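Local structure of urea carboxylase (Thermus thermophilus, 3OEP) at residues A42-Y47 with L436-L442; L117-G122 with G243-L247; A132-P136 with V152-Q156. The protein is of unknown function but is a KipI-KipA homologue with cyclophilin-like domains, ATP binding or hydrolase activity being no more than a possibility. All blocks are in the same frame, centred on the assembly; numbering follows the deposited sequence.

Interaction 1. Residues A42-Y47 with L436-L442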
loop_
_atom_site.group_PDB
_atom_site.type_symbol
_atom_site.label_atom_id
_atom_site.label_comp_id
_atom_site.label_asym_id
_atom_site.label_seq_id
_atom_site.Cartn_x
_atom_site.Cartn_y
_atom_site.Cartn_z
ATOM N N ALA A 42 14.363 0.183 -7.945
ATOM C CA ALA A 42 14.111 -1.216 -8.286
ATOM C C ALA A 42 14.839 -1.502 -9.583
ATOM O O ALA A 42 14.563 -0.865 -10.601
ATOM C CB ALA A 42 12.625 -1.469 -8.460
ATOM N N TYR A 43 15.799 -2.423 -9.540
ATOM C CA TYR A 43 16.652 -2.700 -10.691
ATOM C C TYR A 43 17.279 -1.378 -11.157
ATOM O O TYR A 43 17.811 -0.641 -10.328
ATOM C CB TYR A 43 15.865 -3.417 -11.788
ATOM C CG TYR A 43 15.088 -4.589 -11.259
ATOM C CD1 TYR A 43 15.707 -5.811 -11.039
ATOM C CD2 TYR A 43 13.733 -4.470 -10.956
ATOM C CE1 TYR A 43 14.994 -6.888 -10.532
ATOM C CE2 TYR A 43 13.018 -5.537 -10.456
ATOM C CZ TYR A 43 13.655 -6.741 -10.248
ATOM O OH TYR A 43 12.925 -7.793 -9.761
ATOM N N GLY A 44 17.204 -1.053 -12.447
ATOM C CA GLY A 44 17.809 0.182 -12.946
ATOM C C GLY A 44 16.916 1.409 -12.895
ATOM O O GLY A 44 17.231 2.416 -13.511
ATOM N N VAL A 45 15.809 1.337 -12.159
ATOM C CA VAL A 45 14.815 2.405 -12.150
ATOM C C VAL A 45 14.742 3.073 -10.784
ATOM O O VAL A 45 14.793 2.396 -9.749
ATOM C CB VAL A 45 13.424 1.851 -12.497
ATOM C CG1 VAL A 45 12.389 2.963 -12.508
ATOM C CG2 VAL A 45 13.460 1.137 -13.842
ATOM N N LEU A 46 14.603 4.398 -10.787
ATOM C CA LEU A 46 14.338 5.155 -9.569
ATOM C C LEU A 46 13.058 5.948 -9.772
ATOM O O LEU A 46 12.956 6.730 -10.713
ATOM C CB LEU A 46 15.505 6.099 -9.258
ATOM C CG LEU A 46 15.355 7.016 -8.045
ATOM C CD1 LEU A 46 15.132 6.214 -6.767
ATOM C CD2 LEU A 46 16.579 7.919 -7.920
ATOM N N TYR A 47 12.073 5.712 -8.911
ATOM C CA TYR A 47 10.826 6.460 -8.929
ATOM C C TYR A 47 10.854 7.506 -7.823
ATOM O O TYR A 47 11.112 7.182 -6.660
ATOM C CB TYR A 47 9.643 5.516 -8.730
ATOM C CG TYR A 47 8.299 6.208 -8.723
ATOM C CD1 TYR A 47 7.842 6.886 -9.849
ATOM C CD2 TYR A 47 7.479 6.186 -7.594
ATOM C CE1 TYR A 47 6.610 7.524 -9.855
ATOM C CE2 TYR A 47 6.234 6.833 -7.594
ATOM C CZ TYR A 47 5.815 7.497 -8.731
ATOM O OH TYR A 47 4.596 8.143 -8.775
ATOM N N LEU A 436 9.830 -6.487 -15.871
ATOM C CA LEU A 436 10.405 -6.474 -14.523
ATOM C C LEU A 436 9.617 -5.523 -13.636
ATOM O O LEU A 436 9.098 -4.508 -14.108
ATOM C CB LEU A 436 11.882 -6.044 -14.523
ATOM C CG LEU A 436 12.971 -7.084 -14.787
ATOM C CD1 LEU A 436 14.326 -6.386 -14.786
ATOM C CD2 LEU A 436 12.954 -8.215 -13.769
ATOM N N SER A 437 9.529 -5.854 -12.353
ATOM C CA SER A 437 8.783 -5.028 -11.415
ATOM C C SER A 437 9.426 -3.656 -11.293
ATOM O O SER A 437 10.655 -3.530 -11.244
ATOM C CB SER A 437 8.703 -5.684 -10.036
ATOM O OG SER A 437 7.863 -6.821 -10.074
ATOM N N GLU A 438 8.589 -2.629 -11.293
ATOM C CA GLU A 438 9.045 -1.285 -11.005
ATOM C C GLU A 438 8.088 -0.634 -10.020
ATOM O O GLU A 438 6.980 -1.139 -9.800
ATOM C CB GLU A 438 9.187 -0.473 -12.298
ATOM C CG GLU A 438 7.888 -0.050 -12.941
ATOM C CD GLU A 438 8.103 0.829 -14.164
ATOM O OE1 GLU A 438 7.166 1.568 -14.530
ATOM O OE2 GLU A 438 9.203 0.780 -14.746
ATOM N N PRO A 439 8.521 0.470 -9.394
ATOM C CA PRO A 439 7.689 1.124 -8.405
ATOM C C PRO A 439 6.349 1.562 -8.977
ATOM O O PRO A 439 6.285 2.084 -10.096
ATOM C CB PRO A 439 8.525 2.333 -7.987
ATOM C CG PRO A 439 9.931 1.931 -8.297
ATOM C CD PRO A 439 9.834 1.127 -9.526
ATOM N N THR A 440 5.294 1.340 -8.204
ATOM C CA THR A 440 3.940 1.653 -8.641
ATOM C C THR A 440 3.621 3.133 -8.414
ATOM O O THR A 440 3.947 3.688 -7.365
ATOM C CB THR A 440 2.916 0.804 -7.888
ATOM O OG1 THR A 440 3.110 0.965 -6.480
ATOM C CG2 THR A 440 3.083 -0.669 -8.263
ATOM N N PRO A 441 2.992 3.777 -9.409
ATOM C CA PRO A 441 2.552 5.166 -9.266
ATOM C C PRO A 441 1.129 5.243 -8.724
ATOM O O PRO A 441 0.295 4.448 -9.134
ATOM C CB PRO A 441 2.600 5.675 -10.705
ATOM C CG PRO A 441 2.284 4.488 -11.540
ATOM C CD PRO A 441 2.737 3.263 -10.764
ATOM N N LEU A 442 0.853 6.181 -7.816
ATOM C CA LEU A 442 -0.510 6.366 -7.302
ATOM C C LEU A 442 -1.413 6.797 -8.456
ATOM O O LEU A 442 -1.078 7.722 -9.194
ATOM C CB LEU A 442 -0.542 7.411 -6.180
ATOM C CG LEU A 442 -1.851 7.584 -5.404
ATOM C CD1 LEU A 442 -2.239 6.302 -4.669
ATOM C CD2 LEU A 442 -1.731 8.748 -4.422
HETATM O O HOH W 1 12.373 -1.631 -12.352
HETATM O O HOH W 2 10.508 -8.356 -11.060
#

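Interaction 2. Residues L117-G122 with G243-L247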
loop_
_atom_site.group_PDB
_atom_site.type_symbol
_atom_site.label_atom_id
_atom_site.label_comp_id
_atom_site.label_asym_id
_atom_site.label_seq_id
_atom_site.Cartn_x
_atom_site.Cartn_y
_atom_site.Cartn_z
ATOM N N LEU A 117 13.110 -4.435 -3.283
ATOM C CA LEU A 117 12.613 -4.856 -1.998
ATOM C C LEU A 117 11.221 -4.310 -1.876
ATOM O O LEU A 117 10.996 -3.128 -2.120
ATOM C CB LEU A 117 13.486 -4.297 -0.878
ATOM C CG LEU A 117 13.280 -4.838 0.536
ATOM C CD1 LEU A 117 13.809 -6.253 0.648
ATOM C CD2 LEU A 117 13.991 -3.939 1.536
ATOM N N GLY A 118 10.279 -5.174 -1.545
ATOM C CA GLY A 118 8.984 -4.702 -1.088
ATOM C C GLY A 118 7.769 -5.034 -1.922
ATOM O O GLY A 118 6.760 -4.339 -1.820
ATOM N N PHE A 119 7.815 -6.106 -2.712
ATOM C CA PHE A 119 6.593 -6.556 -3.390
ATOM C C PHE A 119 5.468 -6.719 -2.351
ATOM O O PHE A 119 4.310 -6.354 -2.584
ATOM C CB PHE A 119 6.831 -7.860 -4.144
ATOM C CG PHE A 119 5.659 -8.290 -4.968
ATOM C CD1 PHE A 119 4.778 -9.256 -4.497
ATOM C CD2 PHE A 119 5.417 -7.707 -6.207
ATOM C CE1 PHE A 119 3.682 -9.649 -5.261
ATOM C CE2 PHE A 119 4.326 -8.089 -6.971
ATOM C CZ PHE A 119 3.458 -9.061 -6.498
ATOM N N THR A 120 5.835 -7.300 -1.214
ATOM C CA THR A 120 5.132 -7.100 0.054
ATOM C C THR A 120 6.225 -6.603 0.996
ATOM O O THR A 120 7.406 -6.768 0.690
ATOM C CB THR A 120 4.494 -8.402 0.586
ATOM O OG1 THR A 120 5.503 -9.393 0.809
ATOM C CG2 THR A 120 3.474 -8.953 -0.407
ATOM N N PRO A 121 5.863 -5.983 2.131
ATOM C CA PRO A 121 6.910 -5.426 2.991
ATOM C C PRO A 121 8.065 -6.401 3.285
ATOM O O PRO A 121 7.838 -7.521 3.728
ATOM C CB PRO A 121 6.140 -5.050 4.259
ATOM C CG PRO A 121 4.805 -4.650 3.727
ATOM C CD PRO A 121 4.518 -5.603 2.600
ATOM N N GLY A 122 9.290 -5.974 2.985
ATOM C CA GLY A 122 10.485 -6.772 3.273
ATOM C C GLY A 122 10.837 -7.870 2.281
ATOM O O GLY A 122 11.864 -8.529 2.446
ATOM N N GLY A 243 8.399 3.432 0.633
ATOM C CA GLY A 243 8.200 2.585 -0.540
ATOM C C GLY A 243 9.368 1.671 -0.856
ATOM O O GLY A 243 9.184 0.570 -1.379
ATOM N N HIS A 244 10.577 2.118 -0.527
ATOM C CA HIS A 244 11.779 1.316 -0.744
ATOM C C HIS A 244 11.818 0.051 0.131
ATOM O O HIS A 244 12.642 -0.841 -0.097
ATOM C CB HIS A 244 13.043 2.167 -0.530
ATOM C CG HIS A 244 13.300 2.543 0.898
ATOM N ND1 HIS A 244 12.549 3.481 1.576
ATOM C CD2 HIS A 244 14.238 2.110 1.774
ATOM C CE1 HIS A 244 13.011 3.604 2.808
ATOM N NE2 HIS A 244 14.039 2.788 2.953
ATOM N N LEU A 245 10.935 -0.015 1.124
ATOM C CA LEU A 245 10.809 -1.180 1.998
ATOM C C LEU A 245 9.546 -1.984 1.718
ATOM O O LEU A 245 9.317 -3.007 2.360
ATOM C CB LEU A 245 10.783 -0.731 3.456
ATOM C CG LEU A 245 11.990 0.078 3.932
ATOM C CD1 LEU A 245 11.680 0.682 5.305
ATOM C CD2 LEU A 245 13.236 -0.788 3.961
ATOM N N GLY A 246 8.717 -1.517 0.786
ATOM C CA GLY A 246 7.435 -2.156 0.508
ATOM C C GLY A 246 6.257 -1.617 1.293
ATOM O O GLY A 246 5.185 -2.212 1.273
ATOM N N LEU A 247 6.447 -0.494 1.990
ATOM C CA LEU A 247 5.397 0.071 2.825
ATOM C C LEU A 247 4.524 1.012 2.013
ATOM O O LEU A 247 5.019 1.963 1.406
ATOM C CB LEU A 247 6.006 0.798 4.025
ATOM C CG LEU A 247 6.772 -0.104 4.990
ATOM C CD1 LEU A 247 7.593 0.735 5.958
ATOM C CD2 LEU A 247 5.825 -1.042 5.723
HETATM O O HOH W 3 9.818 -1.147 -3.411
HETATM O O HOH W 4 4.263 -3.450 -1.052
#

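Interaction 3. Residues A132-P136 with V152-Q156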
loop_
_atom_site.group_PDB
_atom_site.type_symbol
_atom_site.label_atom_id
_atom_site.label_comp_id
_atom_site.label_asym_id
_atom_site.label_seq_id
_atom_site.Cartn_x
_atom_site.Cartn_y
_atom_site.Cartn_z
ATOM N N ALA A 132 21.424 -22.685 -15.170
ATOM C CA ALA A 132 20.843 -24.031 -15.117
ATOM C C ALA A 132 19.596 -24.136 -14.240
ATOM O O ALA A 132 18.833 -25.084 -14.386
ATOM C CB ALA A 132 21.894 -25.048 -14.652
ATOM N N LEU A 133 19.394 -23.170 -13.340
ATOM C CA LEU A 133 18.254 -23.183 -12.418
ATOM C C LEU A 133 17.133 -22.224 -12.841
ATOM O O LEU A 133 16.134 -22.080 -12.143
ATOM C CB LEU A 133 18.738 -22.871 -10.996
ATOM C CG LEU A 133 17.734 -22.932 -9.842
ATOM C CD1 LEU A 133 16.936 -24.238 -9.838
ATOM C CD2 LEU A 133 18.454 -22.732 -8.503
ATOM N N ARG A 134 17.273 -21.598 -14.008
ATOM C CA ARG A 134 16.268 -20.632 -14.461
ATOM C C ARG A 134 15.064 -21.316 -15.098
ATOM O O ARG A 134 15.196 -22.033 -16.090
ATOM C CB ARG A 134 16.890 -19.635 -15.439
ATOM C CG ARG A 134 17.967 -18.808 -14.788
ATOM C CD ARG A 134 18.558 -17.775 -15.718
ATOM N NE ARG A 134 19.756 -17.192 -15.127
ATOM C CZ ARG A 134 20.591 -16.368 -15.748
ATOM N NH1 ARG A 134 20.366 -15.996 -17.009
ATOM N NH2 ARG A 134 21.660 -15.913 -15.102
ATOM N N LEU A 135 13.886 -21.091 -14.527
ATOM C CA LEU A 135 12.665 -21.585 -15.146
ATOM C C LEU A 135 11.497 -20.651 -14.865
ATOM O O LEU A 135 11.496 -19.940 -13.855
ATOM C CB LEU A 135 12.359 -23.020 -14.710
ATOM C CG LEU A 135 11.529 -23.262 -13.461
ATOM C CD1 LEU A 135 11.192 -24.754 -13.306
ATOM C CD2 LEU A 135 12.282 -22.735 -12.248
ATOM N N PRO A 136 10.501 -20.645 -15.764
ATOM C CA PRO A 136 9.410 -19.694 -15.636
ATOM C C PRO A 136 8.546 -19.924 -14.403
ATOM O O PRO A 136 8.488 -21.033 -13.863
ATOM C CB PRO A 136 8.580 -19.925 -16.912
ATOM C CG PRO A 136 9.464 -20.615 -17.845
ATOM C CD PRO A 136 10.411 -21.418 -17.017
ATOM N N VAL A 152 11.979 -19.433 -6.762
ATOM C CA VAL A 152 12.686 -18.966 -7.952
ATOM C C VAL A 152 11.751 -18.782 -9.144
ATOM O O VAL A 152 10.769 -19.509 -9.321
ATOM C CB VAL A 152 13.853 -19.900 -8.366
ATOM C CG1 VAL A 152 14.913 -19.969 -7.269
ATOM C CG2 VAL A 152 13.346 -21.309 -8.722
ATOM N N ALA A 153 12.081 -17.798 -9.965
ATOM C CA ALA A 153 11.426 -17.608 -11.248
ATOM C C ALA A 153 12.412 -16.894 -12.150
ATOM O O ALA A 153 12.858 -15.784 -11.847
ATOM C CB ALA A 153 10.149 -16.811 -11.096
ATOM N N GLY A 154 12.763 -17.553 -13.248
ATOM C CA GLY A 154 13.773 -17.055 -14.168
ATOM C C GLY A 154 15.076 -16.745 -13.453
ATOM O O GLY A 154 15.574 -17.551 -12.671
ATOM N N VAL A 155 15.614 -15.553 -13.709
ATOM C CA VAL A 155 16.895 -15.127 -13.131
ATOM C C VAL A 155 16.783 -14.676 -11.664
ATOM O O VAL A 155 17.792 -14.332 -11.039
ATOM C CB VAL A 155 17.520 -13.991 -13.992
ATOM C CG1 VAL A 155 16.770 -12.685 -13.783
ATOM C CG2 VAL A 155 19.015 -13.826 -13.701
ATOM N N GLN A 156 15.570 -14.683 -11.111
ATOM C CA GLN A 156 15.344 -14.151 -9.769
ATOM C C GLN A 156 15.014 -15.210 -8.729
ATOM O O GLN A 156 14.408 -16.241 -9.030
ATOM C CB GLN A 156 14.213 -13.131 -9.792
ATOM C CG GLN A 156 14.476 -11.944 -10.688
ATOM C CD GLN A 156 13.452 -10.861 -10.477
ATOM O OE1 GLN A 156 13.694 -9.921 -9.730
ATOM N NE2 GLN A 156 12.285 -11.005 -11.097
HETATM O O HOH W 5 14.244 -19.912 -11.779
#

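Interaction 1. Residues A42-Y47 with L436-L442
A type II' beta turn from Ala42 to Val45, the tip of the hairpin joining strands 36-42 and 45-50, sets Tyr43 against Leu436 and Ser437, where the chain turns a corner into strand 437-439. Leu436 covers one face of the Tyr43 ring: its CD1 makes a CH-pi contact 4.1 Å from the ring centroid and 14° off the normal, while CD2 lies 3.9 Å from CZ. With CG beside its backbone N (chi1 -49°), the Tyr43 ring lies across the other chain, and Ser437 O sits at its edge, near the ring plane, 3.2 Å from CE2. Water 1 donates to both Ala42 O and Ser437 O (2.8 Å to the latter), and water 2 accepts from Ser437 N and hydrogen-bonds to Tyr43 OH at 2.8 Å. A leucine in place of Tyr43 would probably leave the Leu436 methyls without an aromatic face and water 2 without its hydroxyl mate. Further on, Pro439 rests CD on Ala42 CB at 4.0 Å and brings CB to 3.5 Å from Tyr47 CB. Beyond it the Tyr47 ring runs on obliquely, with OH 3.6 Å from Pro441 CA. The Glu438 carboxylate is taken up outside the two segments, by a salt bridge to Arg8. With no direct hydrogen bond, this is side-chain and water-mediated packing of a tight beta hairpin against a strand of the C-terminal half.

Interaction 2. Residues L117-G122 with G243-L247
Leu117 swings CG to the far side of CA from its backbone N (chi1 -169°), whereas Leu245 keeps CG next to its own N (chi1 -58°); with these turns the two leucines run alongside each other in one direction, their CD2 methyls 4.0 Å apart. Beside them two loops pack glycine to glycine: the one between strands 112-117 and 124-127 of the N-terminal cyclophilin-like region, and a short 3-10 turn, 243-245, in the loop between strand 233-235 and helix 255-264, closed by a bond from Gly246 N to Gly243 O. The contact so ties the N-terminal region to the second carboxyltransferase-type region. Gly118 and Gly246 bring their CA atoms to 3.4 Å, which leaves no room for a beta carbon on either, and both have backbone angles suited to glycine. The one direct hydrogen bond between the segments runs from Gly122 N to Leu245 O, 3.0 Å long. The same oxygen takes a CA-H...O contact from Pro121 CA at 3.5 Å. Water 3 lies 2.6 Å from Leu117 O and close to Gly243 O, and water 4 lies near both Gly118 O and Gly246 O. With outside neighbours counted, each water faces more oxygens than it can donate to, so its protons are probably shared. Gly118 O also accepts from the Ser462 hydroxyl. Pro121 CG comes 3.5 Å from Gly246 O and 4.2 Å from Leu247 CD2.

Interaction 3. Residues A132-P136 with V152-Q156
Leu133 begins the contact with its carbonyl, whose O lies 4.5 Å from Val152 CG2. Water 5 lies 2.9 Å from Leu133 O and the same from Gly154 O, and accepts from Leu135 N; with other acceptors nearby, its donations are probably shared. Arg134 comes next, CG resting 3.4 Å from Gly154 O. Its chain is extended from CG to NE and runs alongside Val155, whose CG2 covers one face of the guanidinium, 3.6 Å from CZ. The head itself is held elsewhere, NE hydrogen-bonding to Val129 O and NH2 making a weak, long ion pair with Glu128. Leu135 follows with the direct bond of the contact: its O accepts a hydrogen bond from Gly154 N at 2.8 Å. Gly154, at positive phi, is the second residue of a type II' turn from Ala153 to Gln156. Leu135 turns CG between its backbone N and carbonyl carbon (chi1 89°), and its CD2 meets Val152 CG2 at 3.9 Å. The loop thus lies against the tip of the hairpin of strands 149-153 and 156-159, Leu133 reaching helices 89-96 and 100-108 and Val152 packing on Leu171 of strand 169-174.

In the fold
From the N terminus, the chain turns through the first hairpin at 42-47, passes through 117-122 and reaches 132-136, which is met only 16 residues later by 152-156. Interaction 3 is therefore a local closure within the N-terminal cyclophilin-like region. The chain then crosses to 243-247, closing interaction 2, and finally arrives at 436-442 to close interaction 1. The three loops are nested without crossing, 3 inside 2 and 2 inside 1. Interactions 1 and 2 join the N- and C-terminal halves and stay about 5 Å apart at their nearest atoms. Interaction 3 touches interaction 1, where Gln156 packs on Leu436 beside Tyr43.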